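Long-range contacts in acyl-coenzyme A oxidase acox-1.2 (Caenorhabditis elegans, PDB 5K3J), which catalyses the FAD-dependent desaturation of ascaroside-CoA side chains, the first step of the peroxisomal beta-oxidation that shortens these pheromones: residues His100-Gly105 / Asp612-Ser617; Ile144-Gln149 / Gly189-Ser194; Met241-Ala246 / Tyr422-Gly427; Leu302-Ala307 / Glu398-Ala403. One frame throughout, in Å; residues are numbered along the deposited sequence.

Contact 1. Residues His100-Gly105 / Asp612-Ser617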
# COMPACT_ATOMS: atom_id res chain seq x y z
N HIS A 100 -20.49 15.64 0.45
CA HIS A 100 -19.45 15.51 1.45
C HIS A 100 -18.16 14.96 0.85
O HIS A 100 -17.07 15.41 1.21
CB HIS A 100 -19.93 14.61 2.60
CG HIS A 100 -20.93 15.28 3.49
ND1 HIS A 100 -22.28 15.33 3.19
CD2 HIS A 100 -20.79 15.92 4.67
CE1 HIS A 100 -22.91 15.98 4.15
NE2 HIS A 100 -22.03 16.35 5.06
N ARG A 101 -18.27 14.01 -0.07
CA ARG A 101 -17.09 13.47 -0.74
C ARG A 101 -16.36 14.56 -1.52
O ARG A 101 -15.15 14.51 -1.68
CB ARG A 101 -17.45 12.32 -1.69
CG ARG A 101 -17.69 10.97 -1.03
CD ARG A 101 -18.08 9.94 -2.08
NE ARG A 101 -18.42 8.64 -1.51
CZ ARG A 101 -19.27 7.79 -2.08
NH1 ARG A 101 -19.88 8.12 -3.21
NH2 ARG A 101 -19.54 6.62 -1.51
N GLU A 102 -17.12 15.54 -2.00
CA GLU A 102 -16.53 16.64 -2.75
C GLU A 102 -16.06 17.77 -1.85
O GLU A 102 -14.88 18.11 -1.86
CB GLU A 102 -17.51 17.19 -3.78
CG GLU A 102 -17.00 18.45 -4.47
CD GLU A 102 -17.83 18.85 -5.67
OE1 GLU A 102 -18.44 19.93 -5.64
OE2 GLU A 102 -17.86 18.08 -6.65
N VAL A 103 -16.97 18.35 -1.08
CA VAL A 103 -16.64 19.49 -0.23
C VAL A 103 -15.68 19.09 0.89
O VAL A 103 -14.58 19.63 0.99
CB VAL A 103 -17.89 20.12 0.40
CG1 VAL A 103 -17.50 21.26 1.32
CG2 VAL A 103 -18.82 20.61 -0.69
N ILE A 104 -16.08 18.13 1.72
CA ILE A 104 -15.24 17.71 2.83
C ILE A 104 -14.04 16.87 2.38
O ILE A 104 -12.89 17.25 2.57
CB ILE A 104 -16.03 16.91 3.88
CG1 ILE A 104 -17.26 17.70 4.36
CG2 ILE A 104 -15.15 16.57 5.08
CD1 ILE A 104 -16.93 18.94 5.18
N GLY A 105 -14.33 15.72 1.78
CA GLY A 105 -13.27 14.82 1.35
C GLY A 105 -13.32 13.51 2.10
O GLY A 105 -14.32 13.18 2.75
N ASP A 612 -12.40 19.03 -9.65
CA ASP A 612 -11.06 19.24 -9.11
C ASP A 612 -11.13 19.39 -7.60
O ASP A 612 -10.21 18.98 -6.88
CB ASP A 612 -10.40 20.48 -9.73
CG ASP A 612 -9.87 20.22 -11.13
OD1 ASP A 612 -9.81 19.05 -11.54
OD2 ASP A 612 -9.50 21.21 -11.80
N MET A 613 -12.22 19.99 -7.12
CA MET A 613 -12.44 20.16 -5.69
C MET A 613 -12.39 18.84 -4.93
O MET A 613 -11.79 18.74 -3.86
CB MET A 613 -13.78 20.85 -5.43
CG MET A 613 -14.20 20.80 -3.97
SD MET A 613 -15.59 21.86 -3.55
CE MET A 613 -14.87 23.49 -3.71
N GLN A 614 -13.01 17.81 -5.50
CA GLN A 614 -12.99 16.48 -4.89
C GLN A 614 -11.70 15.74 -5.21
O GLN A 614 -11.15 15.05 -4.36
CB GLN A 614 -14.19 15.65 -5.35
CG GLN A 614 -14.16 14.21 -4.87
CD GLN A 614 -15.41 13.44 -5.25
OE1 GLN A 614 -16.41 14.03 -5.65
NE2 GLN A 614 -15.36 12.11 -5.12
N LEU A 615 -11.21 15.90 -6.44
CA LEU A 615 -10.04 15.16 -6.89
C LEU A 615 -8.79 15.51 -6.08
O LEU A 615 -7.99 14.64 -5.77
CB LEU A 615 -9.78 15.41 -8.38
CG LEU A 615 -8.95 14.33 -9.08
CD1 LEU A 615 -9.79 13.09 -9.33
CD2 LEU A 615 -8.39 14.86 -10.38
N ARG A 616 -8.65 16.80 -5.75
CA ARG A 616 -7.55 17.30 -4.91
C ARG A 616 -6.19 16.81 -5.38
O ARG A 616 -5.30 16.51 -4.57
CB ARG A 616 -7.79 16.91 -3.45
CG ARG A 616 -9.07 17.49 -2.88
CD ARG A 616 -9.20 17.29 -1.38
NE ARG A 616 -10.09 18.28 -0.79
CZ ARG A 616 -11.42 18.21 -0.80
NH1 ARG A 616 -12.03 17.18 -1.38
NH2 ARG A 616 -12.13 19.17 -0.24
N SER A 617 -6.03 16.74 -6.69
CA SER A 617 -4.81 16.22 -7.31
C SER A 617 -4.31 17.15 -8.41
O SER A 617 -5.07 17.57 -9.28
CB SER A 617 -5.06 14.83 -7.88
OG SER A 617 -4.04 14.45 -8.79

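Contact 2. Residues Ile144-Gln149 / Gly189-Ser194. With FAD (flavin-adenine dinucleotide), chain C.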
# COMPACT_ATOMS: atom_id res chain seq x y z
N ILE A 144 -23.83 14.91 18.06
CA ILE A 144 -22.85 14.12 17.31
C ILE A 144 -22.70 12.75 17.94
O ILE A 144 -22.49 12.64 19.15
CB ILE A 144 -21.48 14.81 17.26
CG1 ILE A 144 -21.62 16.25 16.74
CG2 ILE A 144 -20.52 14.02 16.39
CD1 ILE A 144 -20.38 17.10 16.91
N GLY A 145 -22.80 11.70 17.13
CA GLY A 145 -22.77 10.34 17.65
C GLY A 145 -21.62 9.51 17.12
O GLY A 145 -20.72 10.03 16.45
N CYS A 146 -21.64 8.21 17.43
CA CYS A 146 -20.66 7.26 16.92
C CYS A 146 -21.05 5.81 17.23
O CYS A 146 -21.89 5.54 18.08
CB CYS A 146 -19.27 7.54 17.48
SG CYS A 146 -19.06 7.21 19.25
N TYR A 147 -20.39 4.89 16.53
CA TYR A 147 -20.57 3.46 16.72
C TYR A 147 -19.41 2.90 17.56
O TYR A 147 -18.34 2.61 17.03
CB TYR A 147 -20.65 2.77 15.35
CG TYR A 147 -21.02 1.30 15.34
CD1 TYR A 147 -22.35 0.90 15.32
CD2 TYR A 147 -20.04 0.31 15.29
CE1 TYR A 147 -22.70 -0.44 15.29
CE2 TYR A 147 -20.38 -1.03 15.27
CZ TYR A 147 -21.71 -1.40 15.26
OH TYR A 147 -22.03 -2.73 15.23
N ALA A 148 -19.63 2.76 18.86
CA ALA A 148 -18.56 2.36 19.79
C ALA A 148 -18.60 0.87 20.11
O ALA A 148 -19.19 0.45 21.10
CB ALA A 148 -18.65 3.18 21.07
N GLN A 149 -17.96 0.07 19.26
CA GLN A 149 -18.01 -1.38 19.38
C GLN A 149 -16.65 -1.98 19.73
O GLN A 149 -16.48 -2.58 20.79
CB GLN A 149 -18.54 -2.00 18.09
CG GLN A 149 -18.71 -3.51 18.12
CD GLN A 149 -19.44 -4.04 16.90
OE1 GLN A 149 -20.67 -4.05 16.86
NE2 GLN A 149 -18.69 -4.47 15.90
N GLY A 189 -14.79 6.12 15.30
CA GLY A 189 -14.62 7.46 14.78
C GLY A 189 -15.43 8.44 15.61
O GLY A 189 -16.53 8.11 16.05
N ALA A 190 -14.87 9.63 15.83
CA ALA A 190 -15.51 10.71 16.58
C ALA A 190 -15.67 10.42 18.08
O ALA A 190 -16.17 11.26 18.82
CB ALA A 190 -16.86 11.06 15.97
N LEU A 191 -15.23 9.25 18.53
CA LEU A 191 -15.40 8.89 19.94
C LEU A 191 -14.56 9.77 20.87
O LEU A 191 -15.05 10.25 21.89
CB LEU A 191 -15.06 7.41 20.18
CG LEU A 191 -15.05 6.95 21.64
CD1 LEU A 191 -16.38 7.25 22.31
CD2 LEU A 191 -14.73 5.47 21.74
N GLY A 192 -13.31 9.99 20.49
CA GLY A 192 -12.38 10.73 21.32
C GLY A 192 -12.69 12.19 21.56
O GLY A 192 -12.61 12.66 22.69
N LYS A 193 -13.03 12.93 20.51
CA LYS A 193 -13.09 14.38 20.61
C LYS A 193 -14.39 15.05 20.14
O LYS A 193 -14.75 16.11 20.63
CB LYS A 193 -11.92 14.99 19.84
CG LYS A 193 -10.56 14.66 20.44
CD LYS A 193 -10.54 15.04 21.91
CE LYS A 193 -9.16 14.86 22.50
NZ LYS A 193 -9.10 15.34 23.91
N SER A 194 -15.09 14.42 19.19
CA SER A 194 -16.20 15.09 18.52
C SER A 194 -17.57 14.79 19.12
O SER A 194 -18.30 15.71 19.49
CB SER A 194 -16.20 14.72 17.04
OG SER A 194 -15.08 15.30 16.39
PA FAD C . -7.83 -8.67 14.66
O1A FAD C . -8.87 -9.77 14.96
O2A FAD C . -7.07 -8.33 15.91
O5B FAD C . -6.78 -9.18 13.54
C5B FAD C . -5.50 -9.69 13.96
C4B FAD C . -5.08 -10.85 13.00
O4B FAD C . -5.58 -11.98 13.42
C3B FAD C . -5.69 -10.62 11.60
O3B FAD C . -4.86 -11.08 10.66
C2B FAD C . -6.99 -11.48 11.64
O2B FAD C . -7.38 -11.88 10.25
C1B FAD C . -6.63 -12.51 12.32
N9A FAD C . -7.75 -13.13 12.96
C8A FAD C . -8.50 -12.65 13.97
N7A FAD C . -9.45 -13.57 14.26
C5A FAD C . -9.29 -14.63 13.41
C6A FAD C . -9.98 -15.83 13.27
N6A FAD C . -11.10 -16.43 13.92
N1A FAD C . -9.60 -16.71 12.35
C2A FAD C . -8.53 -16.43 11.53
N3A FAD C . -7.86 -15.26 11.67
C4A FAD C . -8.24 -14.36 12.62
N1 FAD C . -14.60 0.06 15.38
C2 FAD C . -15.86 0.62 15.89
O2 FAD C . -16.48 0.03 16.75
N3 FAD C . -16.38 1.88 15.37
C4 FAD C . -15.67 2.57 14.37
O4 FAD C . -16.11 3.65 13.93
C4X FAD C . -14.39 2.01 13.84
N5 FAD C . -13.65 2.72 12.81
C5X FAD C . -12.40 2.17 12.29
C6 FAD C . -11.70 2.87 11.29
C7 FAD C . -10.49 2.35 10.79
C7M FAD C . -9.93 3.29 9.72
C8 FAD C . -9.98 1.14 11.27
C8M FAD C . -8.69 0.51 10.79
C9 FAD C . -10.68 0.44 12.28
C9A FAD C . -11.90 0.95 12.79
N10 FAD C . -12.64 0.21 13.84
C10 FAD C . -13.87 0.76 14.35
C1' FAD C . -12.12 -1.07 14.38
C2' FAD C . -12.39 -2.20 13.37
O2' FAD C . -13.74 -2.51 13.38
C3' FAD C . -11.60 -3.43 13.74
O3' FAD C . -10.25 -3.08 13.83
C4' FAD C . -11.78 -4.47 12.67
O4' FAD C . -13.07 -5.02 12.77
C5' FAD C . -10.73 -5.56 12.84
O5' FAD C . -10.83 -6.12 14.15
P FAD C . -9.47 -6.38 14.95
O1P FAD C . -8.76 -5.04 15.14
O2P FAD C . -9.77 -7.01 16.28
O3P FAD C . -8.56 -7.36 14.10
O HOH W 1 -17.55 5.74 15.44

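Contact 3. Residues Met241-Ala246 / Tyr422-Gly427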
# COMPACT_ATOMS: atom_id res chain seq x y z
N MET A 241 -2.35 5.62 9.93
CA MET A 241 -1.86 5.45 8.56
C MET A 241 -2.49 6.51 7.65
O MET A 241 -1.82 7.10 6.80
CB MET A 241 -2.17 4.05 8.03
CG MET A 241 -1.81 3.86 6.57
SD MET A 241 -2.05 2.18 5.96
CE MET A 241 -1.12 2.24 4.43
N ASN A 242 -3.78 6.74 7.86
CA ASN A 242 -4.48 7.85 7.23
C ASN A 242 -5.75 8.16 8.01
O ASN A 242 -5.89 7.75 9.16
CB ASN A 242 -4.81 7.53 5.78
CG ASN A 242 -4.75 8.75 4.89
OD1 ASN A 242 -5.60 9.64 4.98
ND2 ASN A 242 -3.73 8.81 4.04
N PHE A 243 -6.66 8.89 7.37
CA PHE A 243 -7.93 9.26 7.99
C PHE A 243 -7.69 10.15 9.21
O PHE A 243 -8.42 10.08 10.19
CB PHE A 243 -8.73 8.01 8.37
CG PHE A 243 -10.21 8.22 8.46
CD1 PHE A 243 -10.91 8.75 7.40
CD2 PHE A 243 -10.91 7.86 9.61
CE1 PHE A 243 -12.28 8.95 7.47
CE2 PHE A 243 -12.28 8.05 9.68
CZ PHE A 243 -12.96 8.59 8.61
N ASN A 244 -6.66 10.99 9.13
CA ASN A 244 -6.20 11.75 10.30
C ASN A 244 -6.87 13.10 10.52
O ASN A 244 -6.52 13.83 11.45
CB ASN A 244 -4.68 11.96 10.20
CG ASN A 244 -3.91 10.67 10.39
OD1 ASN A 244 -3.86 10.11 11.49
ND2 ASN A 244 -3.27 10.20 9.32
N ALA A 245 -7.84 13.46 9.69
CA ALA A 245 -8.64 14.65 9.96
C ALA A 245 -9.78 14.25 10.89
O ALA A 245 -10.45 15.09 11.48
CB ALA A 245 -9.16 15.27 8.68
N ALA A 246 -9.97 12.94 11.01
CA ALA A 246 -10.95 12.39 11.94
C ALA A 246 -10.30 12.10 13.29
O ALA A 246 -9.09 11.90 13.38
CB ALA A 246 -11.56 11.13 11.36
N TYR A 422 -5.07 5.92 -1.33
CA TYR A 422 -4.68 4.57 -0.98
C TYR A 422 -4.83 4.37 0.52
O TYR A 422 -5.50 3.44 0.96
CB TYR A 422 -3.25 4.26 -1.39
CG TYR A 422 -2.84 2.89 -0.93
CD1 TYR A 422 -3.32 1.76 -1.57
CD2 TYR A 422 -2.02 2.72 0.18
CE1 TYR A 422 -2.98 0.50 -1.14
CE2 TYR A 422 -1.67 1.46 0.61
CZ TYR A 422 -2.16 0.35 -0.05
OH TYR A 422 -1.83 -0.92 0.36
N GLY A 423 -4.23 5.27 1.30
CA GLY A 423 -4.28 5.18 2.75
C GLY A 423 -5.69 5.11 3.31
O GLY A 423 -5.97 4.34 4.22
N ILE A 424 -6.58 5.91 2.73
CA ILE A 424 -7.98 5.95 3.16
C ILE A 424 -8.71 4.63 2.88
O ILE A 424 -9.22 3.99 3.80
CB ILE A 424 -8.73 7.11 2.47
CG1 ILE A 424 -8.32 8.45 3.07
CG2 ILE A 424 -10.23 6.92 2.60
CD1 ILE A 424 -8.61 8.57 4.55
N ALA A 425 -8.74 4.23 1.62
CA ALA A 425 -9.53 3.08 1.19
C ALA A 425 -9.01 1.75 1.73
O ALA A 425 -9.79 0.86 2.07
CB ALA A 425 -9.60 3.03 -0.32
N ILE A 426 -7.68 1.61 1.80
CA ILE A 426 -7.05 0.36 2.20
C ILE A 426 -7.48 -0.05 3.61
O ILE A 426 -7.41 -1.22 3.98
CB ILE A 426 -5.51 0.43 2.14
CG1 ILE A 426 -4.89 -0.97 2.15
CG2 ILE A 426 -4.95 1.29 3.28
CD1 ILE A 426 -5.39 -1.86 1.04
N GLY A 427 -7.94 0.93 4.40
CA GLY A 427 -8.51 0.65 5.70
C GLY A 427 -9.71 -0.27 5.58
O GLY A 427 -10.07 -0.98 6.52

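Contact 4. Residues Leu302-Ala307 / Glu398-Ala403. With ATP (adenosine-5'-triphosphate), chain H.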
# COMPACT_ATOMS: atom_id res chain seq x y z
N LEU A 302 -15.38 3.68 -6.29
CA LEU A 302 -15.23 5.10 -6.62
C LEU A 302 -13.85 5.68 -6.26
O LEU A 302 -13.30 6.45 -7.05
CB LEU A 302 -16.33 5.92 -5.93
CG LEU A 302 -17.72 5.74 -6.55
CD1 LEU A 302 -18.82 6.38 -5.71
CD2 LEU A 302 -17.75 6.30 -7.97
N PHE A 303 -13.31 5.32 -5.10
CA PHE A 303 -11.92 5.64 -4.76
C PHE A 303 -10.98 5.25 -5.89
O PHE A 303 -10.10 6.01 -6.30
CB PHE A 303 -11.48 4.89 -3.50
CG PHE A 303 -12.08 5.40 -2.22
CD1 PHE A 303 -12.14 6.76 -1.94
CD2 PHE A 303 -12.56 4.50 -1.28
CE1 PHE A 303 -12.69 7.19 -0.74
CE2 PHE A 303 -13.10 4.93 -0.09
CZ PHE A 303 -13.16 6.29 0.18
N LEU A 304 -11.17 4.03 -6.38
CA LEU A 304 -10.35 3.45 -7.44
C LEU A 304 -10.52 4.24 -8.72
O LEU A 304 -9.54 4.50 -9.43
CB LEU A 304 -10.73 1.99 -7.67
CG LEU A 304 -9.90 1.19 -8.67
CD1 LEU A 304 -8.43 1.41 -8.41
CD2 LEU A 304 -10.25 -0.29 -8.58
N ALA A 305 -11.75 4.63 -9.03
CA ALA A 305 -12.00 5.50 -10.17
C ALA A 305 -11.27 6.82 -9.99
O ALA A 305 -10.68 7.36 -10.93
CB ALA A 305 -13.48 5.72 -10.34
N HIS A 306 -11.30 7.34 -8.77
CA HIS A 306 -10.61 8.58 -8.40
C HIS A 306 -9.12 8.47 -8.70
O HIS A 306 -8.53 9.38 -9.29
CB HIS A 306 -10.87 8.88 -6.92
CG HIS A 306 -10.28 10.17 -6.43
ND1 HIS A 306 -10.85 10.89 -5.40
CD2 HIS A 306 -9.18 10.85 -6.80
CE1 HIS A 306 -10.14 11.97 -5.17
NE2 HIS A 306 -9.11 11.98 -6.00
N ALA A 307 -8.51 7.36 -8.30
CA ALA A 307 -7.09 7.14 -8.55
C ALA A 307 -6.81 7.09 -10.05
O ALA A 307 -5.86 7.71 -10.53
CB ALA A 307 -6.64 5.85 -7.89
N GLU A 398 -4.53 -2.95 -4.57
CA GLU A 398 -3.54 -3.19 -5.61
C GLU A 398 -3.72 -2.25 -6.78
O GLU A 398 -2.74 -1.74 -7.34
CB GLU A 398 -3.62 -4.64 -6.10
CG GLU A 398 -3.24 -5.68 -5.06
CD GLU A 398 -3.43 -7.09 -5.59
OE1 GLU A 398 -4.50 -7.36 -6.16
OE2 GLU A 398 -2.50 -7.92 -5.44
N GLY A 399 -4.97 -2.01 -7.16
CA GLY A 399 -5.28 -1.12 -8.27
C GLY A 399 -4.81 0.30 -8.04
O GLY A 399 -4.23 0.91 -8.93
N ILE A 400 -5.04 0.81 -6.84
CA ILE A 400 -4.73 2.21 -6.53
C ILE A 400 -3.22 2.46 -6.45
O ILE A 400 -2.74 3.51 -6.90
CB ILE A 400 -5.43 2.64 -5.22
CG1 ILE A 400 -6.92 2.87 -5.49
CG2 ILE A 400 -4.80 3.90 -4.63
CD1 ILE A 400 -7.75 3.05 -4.24
N GLU A 401 -2.47 1.51 -5.91
CA GLU A 401 -1.01 1.60 -5.92
C GLU A 401 -0.48 1.61 -7.36
O GLU A 401 0.44 2.37 -7.68
CB GLU A 401 -0.37 0.44 -5.15
CG GLU A 401 -0.21 0.70 -3.66
CD GLU A 401 0.60 1.95 -3.36
OE1 GLU A 401 1.75 1.83 -2.87
OE2 GLU A 401 0.09 3.06 -3.62
N GLN A 402 -1.05 0.75 -8.20
CA GLN A 402 -0.69 0.69 -9.61
C GLN A 402 -0.95 2.03 -10.27
O GLN A 402 -0.19 2.48 -11.12
CB GLN A 402 -1.48 -0.43 -10.32
CG GLN A 402 -0.98 -1.83 -10.02
CD GLN A 402 0.43 -2.05 -10.52
OE1 GLN A 402 0.82 -1.48 -11.55
NE2 GLN A 402 1.20 -2.85 -9.81
N ALA A 403 -2.03 2.68 -9.85
CA ALA A 403 -2.40 3.99 -10.38
C ALA A 403 -1.36 5.04 -10.01
O ALA A 403 -1.03 5.91 -10.82
CB ALA A 403 -3.77 4.39 -9.86
PG ATP H . 2.41 -12.94 -13.10
O1G ATP H . 1.75 -14.29 -12.98
O2G ATP H . 2.78 -12.56 -14.51
O3G ATP H . 3.49 -12.67 -12.07
PB ATP H . -0.16 -11.93 -13.54
O1B ATP H . -1.27 -11.83 -12.52
O2B ATP H . -0.13 -13.08 -14.51
O3B ATP H . 1.25 -11.89 -12.75
PA ATP H . 0.88 -9.35 -14.23
O1A ATP H . 2.27 -9.85 -13.92
O2A ATP H . 0.70 -8.41 -15.40
O3A ATP H . -0.18 -10.55 -14.39
O5' ATP H . 0.33 -8.60 -12.92
C5' ATP H . -0.78 -7.71 -13.03
C4' ATP H . -0.45 -6.42 -12.30
O4' ATP H . 0.69 -6.61 -11.45
C3' ATP H . -0.09 -5.33 -13.30
O3' ATP H . -0.88 -4.17 -13.04
C2' ATP H . 1.36 -5.00 -13.04
O2' ATP H . 1.57 -3.59 -13.10
C1' ATP H . 1.59 -5.51 -11.63
N9 ATP H . 3.01 -5.90 -11.39
C8 ATP H . 3.56 -7.12 -11.57
N7 ATP H . 4.88 -7.11 -11.24
C5 ATP H . 5.19 -5.87 -10.83
C6 ATP H . 6.41 -5.17 -10.35
N6 ATP H . 7.59 -5.82 -10.23
N1 ATP H . 6.30 -3.86 -10.02
C2 ATP H . 5.13 -3.21 -10.14
N3 ATP H . 3.99 -3.77 -10.57
C4 ATP H . 3.95 -5.08 -10.93

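Contact 1. Residues His100-Gly105 / Asp612-Ser617
Arg616 grips backbone carbonyls near the C-terminal end of helix 93-103, in a partly buried helix-to-helix contact that joins the N-terminal region of the oxidase to the short helix 612-615 of its C-terminal region. NH1 of Arg616 donates to Glu102 O at 3.0 Å, and NH2 adds a weak bond to the same oxygen. NH2 also reaches Val103 O at 2.8 Å, meeting it from above the carbonyl plane, 47° out of it. An extended chain from CG to NE carries the guanidinium this far. Its NH2 has a second partner in Asp57, a salt bridge, while Val103 O also accepts a bond from Lys76.

Beside this polar grip, chain methylenes pack on backbone and side-chain atoms. Gln614 lays CB over the backbone of helix 93-103, 3.6 Å from Glu102 CA, and its extended chain sends NE2 on to Tyr106 OH. Met613 crosses Glu102 at about a right angle, the two CG atoms 3.7 Å apart; its flexible chain lets both CG and SD lie against Glu102 CG. The carboxylate of Glu102 is hydrogen-bonded through OE2 to Ser611 and Thr46. Gly105 leaves the helix with a phi of 116°, where a CB would jam against the preceding carbonyl, so glycine belongs here.

A leucine in place of Arg616 would probably leave the carbonyls of Glu102 and Val103 without this donor and Asp57 without this salt-bridge partner. The C-terminal end of a helix is the negative end of its dipole, so the guanidinium is likely to be favoured there, with Asp57 balancing its charge.

Contact 2. Residues Ile144-Gln149 / Gly189-Ser194
Flavin O4 of FAD takes two hydrogen bonds, from Gly189 N at 3.1 Å and from a water at 3.0 Å. This is the flavin site of the acyl-CoA oxidase fold, where strand 147-148 and the end of strand 185-189 in the beta domain meet the pyrimidine edge of the isoalloxazine. The same water donates to Gly189 O at 2.7 Å and accepts a longer bond, 3.2 Å, from Tyr147 N, so it stitches both segments to the cofactor.

Along strand 147-148 the backbone reads the rest of that edge: FAD N3 donates to Tyr147 O at 2.7 Å, and Gln149 N donates to FAD O2 at 2.9 Å. Main-chain donors at both O2 and O4 would probably draw electron density toward the pyrimidine. The second subunit completes the cofactor site with Gln338 and Gly409.

Away from the flavin the segments join by packing. Ile144 rests its CD1 against Ser194 O at 3.6 Å, while Ser194 OG turns to Asp247. Cys146, a small side chain buried between the two segments, holds SG between its backbone N and carbonyl carbon (chi1 69°); from there the sulfur lies 4.1 Å from Leu191 CD1.

Contact 3. Residues Met241-Ala246 / Tyr422-Gly427
Met241 and Asn242, in the loop between strands 232-236 and 248-253, press against one side of helix 418-426, and no hydrogen bond crosses between the segments. The apolar contacts fall into two groups. At one end the extended side chain of Met241, with CG anti to the backbone N (chi1 174°), runs out over the helix. Its CE lies 3.9 Å from Tyr422 CE2, and its SD, crossing Ile426 at about a right angle, is 4.0 Å from CG2. A long, pliable methionine can serve both neighbours at once. At the other end Ile424 points CD1 at the edge of the Phe243 ring, 3.7 Å from CD1 of the phenylalanine; Ala246 CB, brought back by the beta turn 243-246, lies over the rim of one face of that ring.

Between the two, the side chain of Asn242 packs on the backbone of the helix. Asn242 CB sits 3.6 Å from Gly423 C, and a side chain on Gly423 would run into Asn242 ND2, so glycine lets the loop come this near.

The polar element is internal to the loop. Asn242 OD1 accepts Phe243 N at 2.7 Å, in the carbonyl plane but nearly perpendicular to the C=O bond (98°). An alanine at Asn242 would probably leave Phe243 N without this acceptor and open a gap beside Ile424.

The second subunit borders the contact: its Tyr412 bonds Gly423 O and packs on Phe243, and its Glu401 takes Tyr422 OH. Phe243 also touches the bound ascaroside-CoA, so the loop forms part of the substrate pocket of this acyl-CoA oxidase, close to the flavin.

Contact 4. Residues Leu302-Ala307 / Glu398-Ala403
Ile400 has the most surface buried here, wedged between Leu304 and Ala307 of the neighbouring helix. Its CG1 lies beside the backbone N (chi1 -76°), which turns the longer branch across the interface: CG1 is 3.6 Å from Leu304 CD1 and 3.8 Å from Ala307 CB. CD1, at the end of that branch, continues to Phe303 CB at 4.2 Å. A branched, wholly apolar side chain suits a buried slot with hydrocarbon on several sides, and beyond this pair Ile400 also meets Ile418 and Tyr422 of helix 418-426.

Ala307, next in buried surface, points its CB toward the partner helix, where besides Ile400 it meets Ala403 CB at 3.8 Å, methyl to methyl. A small residue suits this place, since the methyl alone already touches both partners.

Both segments lie in long helices, 287-315 and 379-405, of the C-alpha1 domain, within the helical bundle typical of the acyl-CoA dehydrogenase and oxidase fold. The local axes run nearly parallel, 13° apart, and come within 9.1 Å of each other.

Leu304, with CG anti to its backbone N, swings CD1 toward the partner; Leu304 CD1 rests 3.8 Å from Gly399 C. A CB on Gly399 would point toward this methyl and leave it little room, consistent with glycine here.

From the same turn of helix 379-405, Gln402 leaves in another direction, to the bound ATP. Its chain bends at chi2, so that OE1 accepts the ribose hydroxyl O2' at 2.7 Å while NE2 donates to adenine N3 in a nearly straight bond (168°); Arg341 also donates to OE1.

From the N terminus, helix 93-103 opens contact 1, the longest loop, which closes only at 612-617 and encloses the other three. Contact 2 opens and closes first inside it, within the beta domain at the flavin. Contact 3 then opens at 241-246 and closes at 422-427, with contact 4 nested inside; none of the loops cross. Contacts 2 and 3 therefore follow in series, and contacts 2, 3 and 4 all reach the second subunit. Contact 4 touches both of its helical neighbours: Phe303 packs on Ala425 of contact 3, and His306 NE2 probably hydrogen-bonds Leu615 O of contact 1. N-terminal helices, beta-domain loop, C-alpha1 bundle and C-terminal region are thus tied together.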